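Local atomic coordinates of M32 carboxypeptidase (Chitinophagaceae bacterium, PDB entry 7A03), a protein that probably removes single amino acids from the carboxyl end of peptides as a metal-dependent carboxypeptidase of the M32 (Taq) family. Residues K99-S104 with T148-E153; S347-E352 with V405-H410; I362-E367 with N387-Q392. All coordinates share one frame; numbering follows the deposited sequence. Where two conformers were deposited one is given.

Contact 1 (K99-S104 with T148-E153)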
loop_
_atom_site.group_PDB
_atom_site.type_symbol
_atom_site.label_atom_id
_atom_site.label_comp_id
_atom_site.label_asym_id
_atom_site.label_seq_id
_atom_site.Cartn_x
_atom_site.Cartn_y
_atom_site.Cartn_z
ATOM N N LYS A 99 12.558 5.953 21.903
ATOM C CA LYS A 99 12.973 6.077 23.293
ATOM C C LYS A 99 11.927 5.547 24.265
ATOM O O LYS A 99 12.242 5.353 25.443
ATOM C CB LYS A 99 13.367 7.524 23.607
ATOM C CG LYS A 99 14.384 8.113 22.619
ATOM C CD LYS A 99 15.777 7.505 22.799
ATOM C CE LYS A 99 16.711 7.900 21.650
ATOM N NZ LYS A 99 18.114 7.436 21.864
ATOM N N LYS A 100 10.702 5.295 23.798
ATOM C CA LYS A 100 9.719 4.667 24.683
ATOM C C LYS A 100 10.052 3.203 25.016
ATOM O O LYS A 100 9.676 2.723 26.091
ATOM C CB LYS A 100 8.310 4.780 24.090
ATOM C CG LYS A 100 7.673 6.146 24.269
ATOM C CD LYS A 100 6.407 6.281 23.425
ATOM C CE LYS A 100 5.946 7.731 23.340
ATOM N NZ LYS A 100 5.183 8.002 22.087
ATOM N N TYR A 101 10.735 2.479 24.129
ATOM C CA TYR A 101 10.819 1.016 24.259
ATOM C C TYR A 101 11.938 0.606 25.214
ATOM O O TYR A 101 13.077 1.066 25.060
ATOM C CB TYR A 101 11.137 0.376 22.923
ATOM C CG TYR A 101 10.006 0.348 21.930
ATOM C CD1 TYR A 101 9.591 1.510 21.301
ATOM C CD2 TYR A 101 9.372 -0.849 21.595
ATOM C CE1 TYR A 101 8.568 1.489 20.378
ATOM C CE2 TYR A 101 8.353 -0.878 20.669
ATOM C CZ TYR A 101 7.952 0.294 20.068
ATOM O OH TYR A 101 6.936 0.268 19.143
ATOM N N PRO A 102 11.678 -0.305 26.147
ATOM C CA PRO A 102 12.777 -0.915 26.907
ATOM C C PRO A 102 13.571 -1.845 26.008
ATOM O O PRO A 102 13.027 -2.501 25.116
ATOM C CB PRO A 102 12.058 -1.714 28.003
ATOM C CG PRO A 102 10.600 -1.290 27.934
ATOM C CD PRO A 102 10.369 -0.862 26.525
ATOM N N ALA A 103 14.885 -1.902 26.261
ATOM C CA ALA A 103 15.775 -2.711 25.433
ATOM C C ALA A 103 15.364 -4.183 25.426
ATOM O O ALA A 103 15.450 -4.853 24.384
ATOM C CB ALA A 103 17.230 -2.532 25.889
ATOM N N SER A 104 14.900 -4.698 26.571
ATOM C CA SER A 104 14.502 -6.101 26.650
ATOM C C SER A 104 13.328 -6.397 25.725
ATOM O O SER A 104 13.304 -7.441 25.062
ATOM C CB SER A 104 14.154 -6.470 28.090
ATOM O OG SER A 104 13.094 -5.674 28.577
ATOM N N THR A 148 0.964 -1.355 25.461
ATOM C CA THR A 148 1.106 -0.639 26.733
ATOM C C THR A 148 2.329 0.283 26.743
ATOM O O THR A 148 2.295 1.349 27.367
ATOM C CB THR A 148 1.091 -1.589 27.934
ATOM O OG1 THR A 148 2.112 -2.581 27.787
ATOM C CG2 THR A 148 -0.262 -2.277 28.049
ATOM N N VAL A 149 3.405 -0.101 26.052
ATOM C CA VAL A 149 4.591 0.756 25.971
ATOM C C VAL A 149 4.317 2.015 25.143
ATOM O O VAL A 149 4.755 3.117 25.497
ATOM C CB VAL A 149 5.793 -0.046 25.436
ATOM C CG1 VAL A 149 6.885 0.878 24.893
ATOM C CG2 VAL A 149 6.335 -0.963 26.517
ATOM N N LEU A 150 3.600 1.874 24.026
ATOM C CA LEU A 150 3.344 3.015 23.150
ATOM C C LEU A 150 2.309 3.964 23.734
ATOM O O LEU A 150 2.380 5.175 23.496
ATOM C CB LEU A 150 2.876 2.527 21.778
ATOM C CG LEU A 150 3.922 1.843 20.900
ATOM C CD1 LEU A 150 3.236 1.042 19.803
ATOM C CD2 LEU A 150 4.817 2.898 20.300
ATOM N N GLY A 151 1.349 3.436 24.486
ATOM C CA GLY A 151 0.232 4.205 24.989
ATOM C C GLY A 151 -0.878 4.325 23.961
ATOM O O GLY A 151 -0.682 4.155 22.759
ATOM N N TYR A 152 -2.072 4.639 24.453
ATOM C CA TYR A 152 -3.241 4.694 23.588
ATOM C C TYR A 152 -4.423 5.174 24.415
ATOM O O TYR A 152 -4.386 5.205 25.649
ATOM C CB TYR A 152 -3.580 3.315 23.011
ATOM C CG TYR A 152 -3.853 2.279 24.082
ATOM C CD1 TYR A 152 -5.129 2.130 24.633
ATOM C CD2 TYR A 152 -2.829 1.474 24.573
ATOM C CE1 TYR A 152 -5.373 1.206 25.617
ATOM C CE2 TYR A 152 -3.069 0.539 25.562
ATOM C CZ TYR A 152 -4.345 0.409 26.077
ATOM O OH TYR A 152 -4.595 -0.517 27.059
ATOM N N GLU A 153 -5.492 5.506 23.713
ATOM C CA GLU A 153 -6.773 5.752 24.334
ATOM C C GLU A 153 -7.818 4.785 23.791
ATOM O O GLU A 153 -7.783 4.397 22.618
ATOM C CB GLU A 153 -7.217 7.194 24.116
ATOM C CG GLU A 153 -6.139 8.192 24.482
ATOM C CD GLU A 153 -6.660 9.602 24.569
ATOM O OE1 GLU A 153 -7.670 9.821 25.272
ATOM O OE2 GLU A 153 -6.056 10.491 23.936
#
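In the helical M32 carboxypeptidase fold, the turn that links helix 82-100 to helix 103-126 packs at the protein surface against the C-terminal end of helix 129-150. The contact is apolar, and no hydrogen bond crosses it. Val149 points from its helix at the turn and divides its two methyl groups between neighbouring residues. Its CG1, anti to the backbone N (chi1 161°), lies over one face of the Tyr101 ring, 4.3 Å from Tyr101 CG, and also meets the carbonyl of Lys100, with Val149 CG1 3.6 Å from Lys100 O. Its other branch meets the ring of Pro102, the N-cap residue of helix 103-126, tip to tip, Val149 CG2 to Pro102 CD being 4.0 Å. Lys100 runs its extended chain past the last turn of helix 129-150, bringing its CD near the carbonyl oxygens of Val149 and Leu150. Gly151, with positive phi (84°), then takes the chain out of the helix. The phenol oxygen of Tyr101 is hydrogen-bonded to Lys97 of the preceding helix 82-100 and to Glu146 of helix 129-150, bridging the two. Leu150 crosses this ring obliquely and also rests on helix 157-164; its CD2 lies 3.6 Å from Tyr101 OH.

Contact 2 (S347-E352 with V405-H410)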
loop_
_atom_site.group_PDB
_atom_site.type_symbol
_atom_site.label_atom_id
_atom_site.label_comp_id
_atom_site.label_asym_id
_atom_site.label_seq_id
_atom_site.Cartn_x
_atom_site.Cartn_y
_atom_site.Cartn_z
ATOM N N SER A 347 -13.614 -14.716 -3.367
ATOM C CA SER A 347 -12.511 -15.650 -3.532
ATOM C C SER A 347 -11.717 -15.737 -2.231
ATOM O O SER A 347 -11.974 -15.012 -1.265
ATOM C CB SER A 347 -11.673 -15.285 -4.758
ATOM O OG SER A 347 -11.079 -14.009 -4.604
ATOM N N LEU A 348 -10.735 -16.635 -2.218
ATOM C CA LEU A 348 -10.035 -17.009 -0.993
ATOM C C LEU A 348 -8.796 -16.168 -0.706
ATOM O O LEU A 348 -8.464 -15.962 0.468
ATOM C CB LEU A 348 -9.632 -18.486 -1.066
ATOM C CG LEU A 348 -10.812 -19.462 -1.002
ATOM C CD1 LEU A 348 -10.430 -20.821 -1.560
ATOM C CD2 LEU A 348 -11.282 -19.598 0.431
ATOM N N ILE A 349 -8.116 -15.674 -1.740
ATOM C CA ILE A 349 -6.797 -15.061 -1.612
ATOM C C ILE A 349 -6.925 -13.555 -1.785
ATOM O O ILE A 349 -7.336 -13.076 -2.853
ATOM C CB ILE A 349 -5.803 -15.640 -2.629
ATOM C CG1 ILE A 349 -5.733 -17.165 -2.492
ATOM C CG2 ILE A 349 -4.431 -14.981 -2.465
ATOM C CD1 ILE A 349 -5.265 -17.641 -1.118
ATOM N N ARG A 350 -6.526 -12.811 -0.745
ATOM C CA ARG A 350 -6.623 -11.353 -0.760
ATOM C C ARG A 350 -5.887 -10.742 -1.945
ATOM O O ARG A 350 -6.411 -9.836 -2.608
ATOM C CB ARG A 350 -6.096 -10.786 0.558
ATOM C CG ARG A 350 -5.989 -9.260 0.612
ATOM C CD ARG A 350 -5.247 -8.778 1.874
ATOM N NE ARG A 350 -3.873 -9.290 1.931
ATOM C CZ ARG A 350 -2.848 -8.740 1.279
ATOM N NH1 ARG A 350 -3.031 -7.660 0.539
ATOM N NH2 ARG A 350 -1.628 -9.264 1.349
ATOM N N THR A 351 -4.668 -11.216 -2.231
ATOM C CA THR A 351 -3.875 -10.585 -3.281
ATOM C C THR A 351 -4.447 -10.800 -4.676
ATOM O O THR A 351 -4.033 -10.099 -5.605
ATOM C CB THR A 351 -2.412 -11.044 -3.225
ATOM O OG1 THR A 351 -2.361 -12.476 -3.335
ATOM C CG2 THR A 351 -1.766 -10.592 -1.911
ATOM N N GLU A 352 -5.406 -11.709 -4.835
ATOM C CA GLU A 352 -6.055 -11.969 -6.117
ATOM C C GLU A 352 -7.457 -11.377 -6.206
ATOM O O GLU A 352 -8.122 -11.542 -7.234
ATOM C CB GLU A 352 -6.137 -13.478 -6.366
ATOM C CG GLU A 352 -4.796 -14.159 -6.608
ATOM C CD GLU A 352 -4.844 -15.646 -6.313
ATOM O OE1 GLU A 352 -5.941 -16.243 -6.398
ATOM O OE2 GLU A 352 -3.787 -16.218 -5.979
ATOM N N VAL A 405 -5.720 -18.951 6.782
ATOM C CA VAL A 405 -5.049 -18.097 7.759
ATOM C C VAL A 405 -3.555 -17.935 7.500
ATOM O O VAL A 405 -2.951 -16.961 7.962
ATOM C CB VAL A 405 -5.351 -18.603 9.186
ATOM C CG1 VAL A 405 -4.679 -19.952 9.438
ATOM C CG2 VAL A 405 -4.922 -17.584 10.218
ATOM N N LEU A 406 -2.933 -18.848 6.764
ATOM C CA LEU A 406 -1.498 -18.775 6.525
ATOM C C LEU A 406 -1.134 -18.072 5.216
ATOM O O LEU A 406 0.024 -18.145 4.794
ATOM C CB LEU A 406 -0.883 -20.178 6.556
ATOM C CG LEU A 406 -0.917 -20.955 7.871
ATOM C CD1 LEU A 406 -0.331 -22.339 7.663
ATOM C CD2 LEU A 406 -0.140 -20.215 8.960
ATOM N N GLN A 407 -2.081 -17.384 4.563
ATOM C CA GLN A 407 -1.785 -16.846 3.237
ATOM C C GLN A 407 -0.884 -15.614 3.284
ATOM O O GLN A 407 -0.068 -15.416 2.380
ATOM C CB GLN A 407 -3.073 -16.548 2.462
ATOM C CG GLN A 407 -4.006 -15.524 3.110
ATOM C CD GLN A 407 -5.276 -15.315 2.286
ATOM O OE1 GLN A 407 -5.351 -14.396 1.476
ATOM N NE2 GLN A 407 -6.264 -16.188 2.477
ATOM N N ASP A 408 -1.027 -14.771 4.298
ATOM C CA ASP A 408 -0.379 -13.467 4.317
ATOM C C ASP A 408 0.758 -13.459 5.329
ATOM O O ASP A 408 0.625 -14.000 6.432
ATOM C CB ASP A 408 -1.385 -12.353 4.630
ATOM C CG ASP A 408 -2.179 -11.945 3.412
ATOM O OD1 ASP A 408 -1.629 -12.045 2.297
ATOM O OD2 ASP A 408 -3.346 -11.515 3.563
ATOM N N ILE A 409 1.872 -12.829 4.939
ATOM C CA ILE A 409 3.102 -12.847 5.731
ATOM C C ILE A 409 3.109 -11.835 6.865
ATOM O O ILE A 409 3.970 -11.925 7.751
ATOM C CB ILE A 409 4.295 -12.591 4.788
ATOM C CG1 ILE A 409 5.613 -13.073 5.410
ATOM C CG2 ILE A 409 4.368 -11.114 4.395
ATOM C CD1 ILE A 409 6.784 -13.088 4.411
ATOM N N HIS A 410 2.144 -10.908 6.887
ATOM C CA HIS A 410 2.259 -9.711 7.715
ATOM C C HIS A 410 2.481 -10.056 9.181
ATOM O O HIS A 410 3.373 -9.495 9.833
ATOM C CB HIS A 410 1.034 -8.807 7.518
ATOM C CG HIS A 410 0.872 -8.316 6.110
ATOM N ND1 HIS A 410 0.757 -9.168 5.032
ATOM C CD2 HIS A 410 0.808 -7.061 5.605
ATOM C CE1 HIS A 410 0.631 -8.460 3.924
ATOM N NE2 HIS A 410 0.658 -7.178 4.245
HETATM O O HOH W 1 -3.324 -12.991 0.218
#
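Gln407 and Asp408, adjacent in the loop 405-410, each take hold of the facing loop 347-352 with two hydrogen bonds. The amide of Gln407 bridges backbone groups: NE2 donates to Leu348 O at 3.0 Å, from above that carbonyl's plane, while OE1 accepts from Arg350 N at 3.0 Å in a nearly straight bond (171°) lying in the plane of the amide carbonyl. Ile349, between Leu348 and Arg350 in sequence, lays its CD1 against the amide, 4.0 Å from Gln407 NE2. Arg350, its CG anti to the backbone N and its chain bent at chi3 (61°), grips the carboxylate side-on. Its NE reaches Asp408 OD2 at 2.8 Å and its NH2 reaches Asp408 OD1 at 2.9 Å; both oxygens are met from above the carboxylate plane, which is turned 48° from the guanidinium. A water donates to Gln407 OE1 and Asp408 OD1, linking both acceptors.

Farther out, Tyr358 binds Arg350 NH1, Tyr422 makes a cation-pi contact with the guanidinium and a hydrogen bond to His410 NE2, and Arg365 forms a second salt bridge to Asp408 OD2. An alanine at Arg350 would remove the guanidinium and would probably loosen Asp408, leaving the loops joined mainly through Gln407. With two arginines on one carboxylate, Asp408 is likely to stay ionised, and the nearby positive charge would probably disfavour protonation of His410.

Contact 3 (I362-E367 with N387-Q392)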
loop_
_atom_site.group_PDB
_atom_site.type_symbol
_atom_site.label_atom_id
_atom_site.label_comp_id
_atom_site.label_asym_id
_atom_site.label_seq_id
_atom_site.Cartn_x
_atom_site.Cartn_y
_atom_site.Cartn_z
ATOM N N ILE A 362 -9.898 -7.345 3.956
ATOM C CA ILE A 362 -9.252 -6.450 4.908
ATOM C C ILE A 362 -10.072 -6.400 6.178
ATOM O O ILE A 362 -9.528 -6.439 7.295
ATOM C CB ILE A 362 -9.037 -5.055 4.294
ATOM C CG1 ILE A 362 -8.118 -5.130 3.075
ATOM C CG2 ILE A 362 -8.467 -4.085 5.320
ATOM C CD1 ILE A 362 -6.672 -5.500 3.406
ATOM N N MET A 363 -11.396 -6.359 6.038
ATOM C CA MET A 363 -12.243 -6.255 7.216
ATOM C C MET A 363 -12.024 -7.447 8.132
ATOM O O MET A 363 -11.908 -7.288 9.359
ATOM C CB MET A 363 -13.702 -6.160 6.791
ATOM C CG MET A 363 -14.648 -5.814 7.919
ATOM S SD MET A 363 -16.340 -5.852 7.333
ATOM C CE MET A 363 -16.573 -7.614 7.119
ATOM N N ILE A 364 -11.882 -8.641 7.544
ATOM C CA ILE A 364 -11.719 -9.829 8.369
ATOM C C ILE A 364 -10.420 -9.728 9.149
ATOM O O ILE A 364 -10.399 -9.919 10.375
ATOM C CB ILE A 364 -11.802 -11.097 7.503
ATOM C CG1 ILE A 364 -13.249 -11.302 7.046
ATOM C CG2 ILE A 364 -11.290 -12.294 8.291
ATOM C CD1 ILE A 364 -13.382 -12.205 5.850
ATOM N N ARG A 365 -9.346 -9.301 8.474
ATOM C CA ARG A 365 -8.069 -9.161 9.165
ATOM C C ARG A 365 -8.177 -8.102 10.251
ATOM O O ARG A 365 -7.701 -8.299 11.385
ATOM C CB ARG A 365 -6.959 -8.846 8.155
ATOM C CG ARG A 365 -6.592 -10.057 7.279
ATOM C CD ARG A 365 -6.026 -9.625 5.924
ATOM N NE ARG A 365 -5.618 -10.744 5.070
ATOM C CZ ARG A 365 -6.462 -11.594 4.475
ATOM N NH1 ARG A 365 -7.770 -11.473 4.641
ATOM N NH2 ARG A 365 -6.003 -12.570 3.698
ATOM N N TYR A 366 -8.903 -7.017 9.957
ATOM C CA TYR A 366 -9.051 -5.974 10.957
ATOM C C TYR A 366 -9.747 -6.529 12.192
ATOM O O TYR A 366 -9.241 -6.400 13.322
ATOM C CB TYR A 366 -9.777 -4.770 10.346
ATOM C CG TYR A 366 -10.277 -3.767 11.336
ATOM C CD1 TYR A 366 -9.419 -2.862 11.945
ATOM C CD2 TYR A 366 -11.628 -3.715 11.656
ATOM C CE1 TYR A 366 -9.891 -1.958 12.861
ATOM C CE2 TYR A 366 -12.112 -2.790 12.577
ATOM C CZ TYR A 366 -11.224 -1.914 13.169
ATOM O OH TYR A 366 -11.661 -0.985 14.079
ATOM N N GLU A 367 -10.856 -7.253 11.991
ATOM C CA GLU A 367 -11.595 -7.696 13.167
ATOM C C GLU A 367 -10.753 -8.672 13.962
ATOM O O GLU A 367 -10.660 -8.569 15.197
ATOM C CB GLU A 367 -12.954 -8.299 12.800
ATOM C CG GLU A 367 -13.858 -7.388 11.968
ATOM C CD GLU A 367 -14.351 -6.145 12.703
ATOM O OE1 GLU A 367 -14.293 -6.102 13.952
ATOM O OE2 GLU A 367 -14.811 -5.205 12.016
ATOM N N ASN A 387 -11.719 -19.159 9.031
ATOM C CA ASN A 387 -12.598 -19.816 8.071
ATOM C C ASN A 387 -14.050 -19.411 8.279
ATOM O O ASN A 387 -14.788 -19.219 7.305
ATOM C CB ASN A 387 -12.437 -21.333 8.164
ATOM C CG ASN A 387 -11.018 -21.794 7.857
ATOM O OD1 ASN A 387 -10.162 -21.011 7.431
ATOM N ND2 ASN A 387 -10.763 -23.077 8.077
ATOM N N ASP A 388 -14.482 -19.277 9.543
ATOM C CA ASP A 388 -15.843 -18.830 9.823
ATOM C C ASP A 388 -16.079 -17.422 9.293
ATOM O O ASP A 388 -17.130 -17.145 8.699
ATOM C CB ASP A 388 -16.118 -18.887 11.326
ATOM C CG ASP A 388 -16.243 -20.304 11.844
ATOM O OD1 ASP A 388 -16.396 -21.242 11.027
ATOM O OD2 ASP A 388 -16.179 -20.477 13.081
ATOM N N TYR A 389 -15.111 -16.520 9.503
ATOM C CA TYR A 389 -15.232 -15.163 8.967
ATOM C C TYR A 389 -15.364 -15.192 7.448
ATOM O O TYR A 389 -16.214 -14.501 6.860
ATOM C CB TYR A 389 -13.999 -14.342 9.378
ATOM C CG TYR A 389 -14.143 -13.531 10.658
ATOM C CD1 TYR A 389 -14.901 -12.368 10.687
ATOM C CD2 TYR A 389 -13.503 -13.920 11.828
ATOM C CE1 TYR A 389 -15.029 -11.623 11.851
ATOM C CE2 TYR A 389 -13.626 -13.180 13.000
ATOM C CZ TYR A 389 -14.393 -12.034 13.000
ATOM O OH TYR A 389 -14.516 -11.293 14.153
ATOM N N TYR A 390 -14.525 -15.993 6.791
ATOM C CA TYR A 390 -14.574 -16.062 5.337
ATOM C C TYR A 390 -15.910 -16.609 4.847
ATOM O O TYR A 390 -16.467 -16.109 3.861
ATOM C CB TYR A 390 -13.408 -16.884 4.797
ATOM C CG TYR A 390 -12.257 -16.003 4.388
ATOM C CD1 TYR A 390 -11.472 -15.376 5.341
ATOM C CD2 TYR A 390 -11.970 -15.772 3.045
ATOM C CE1 TYR A 390 -10.407 -14.547 4.974
ATOM C CE2 TYR A 390 -10.918 -14.942 2.663
ATOM C CZ TYR A 390 -10.130 -14.340 3.640
ATOM O OH TYR A 390 -9.074 -13.511 3.272
ATOM N N ARG A 391 -16.444 -17.626 5.518
ATOM C CA ARG A 391 -17.725 -18.157 5.073
ATOM C C ARG A 391 -18.843 -17.155 5.313
ATOM O O ARG A 391 -19.718 -16.974 4.457
ATOM C CB ARG A 391 -18.034 -19.473 5.778
ATOM C CG ARG A 391 -19.327 -20.095 5.308
ATOM C CD ARG A 391 -19.330 -21.563 5.598
ATOM N NE ARG A 391 -20.475 -22.236 5.005
ATOM C CZ ARG A 391 -20.735 -23.522 5.194
ATOM N NH1 ARG A 391 -19.925 -24.242 5.959
ATOM N NH2 ARG A 391 -21.789 -24.088 4.624
ATOM N N GLN A 392 -18.833 -16.497 6.473
ATOM C CA GLN A 392 -19.919 -15.591 6.832
ATOM C C GLN A 392 -19.987 -14.409 5.876
ATOM O O GLN A 392 -21.066 -14.059 5.378
ATOM C CB GLN A 392 -19.730 -15.110 8.271
ATOM C CG GLN A 392 -20.729 -14.049 8.697
ATOM C CD GLN A 392 -20.512 -13.567 10.116
ATOM O OE1 GLN A 392 -19.706 -14.127 10.862
ATOM N NE2 GLN A 392 -21.233 -12.520 10.497
#
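Helices 358-374 and 382-394 form a helical hairpin in the M32 carboxypeptidase fold, packed roughly antiparallel at 143° with the axes of the touching segments 10.3 Å apart. The apolar part of the interface centres on Ile364, which points at the second helix and places its branches against two consecutive tyrosines. CG2, anti to the backbone N, packs on the Tyr389 side chain, with Ile364 CG2 3.6 Å from Tyr389 CB and the two side chains running antiparallel alongside one another. The other branch carries CD1 over one face of the Tyr390 ring in a CH-pi contact, Ile364 CD1 standing 4.1 Å from the ring centroid and 27° off its normal. One turn on, Glu367 CB packs 3.6 Å from Tyr389 OH, while its carboxylate turns away, the chain bent at chi2, to pair with Lys370.

The polar part lies at the hydroxyl end of Tyr390, whose ring also stacks with Trp386. Arg365 leaves its helix pointing away from the partner, but its extended chain brings the guanidinium back, with its plane inclined 60° to the Tyr390 ring. His361 also hydrogen-bonds the Tyr390 hydroxyl, and the loop 405-410 engages the NE side of Arg365, so both members of the pair are fixed from outside. The guanidinium grips the hydroxyl end-on through both terminal nitrogens, in its own plane: Arg365 NH1 lies 2.8 Å from Tyr390 OH, and Arg365 NH2 completes the fork at 3.2 Å.

Along the chain, contact 1 closes before the other two begin, and contact 3 falls within the interval spanned by contact 2, between its loops 347-352 and 405-410. Contact 1 lies about 30 Å, centre to centre, from contact 2 and 29 Å from contact 3, and touches neither. Contacts 2 and 3, with centres about 11 Å apart, adjoin: the Arg365-Asp408 salt bridge joins them, and Leu348 O lies 3.4 Å from Tyr390 CE2. The helix pair 358-374/382-394 and its flanking loops thus form one continuous unit, whereas contact 1 joins peripheral helices. Helix 103-126 spans the gap, starting at contact 1 and touching Leu406 and Ile409.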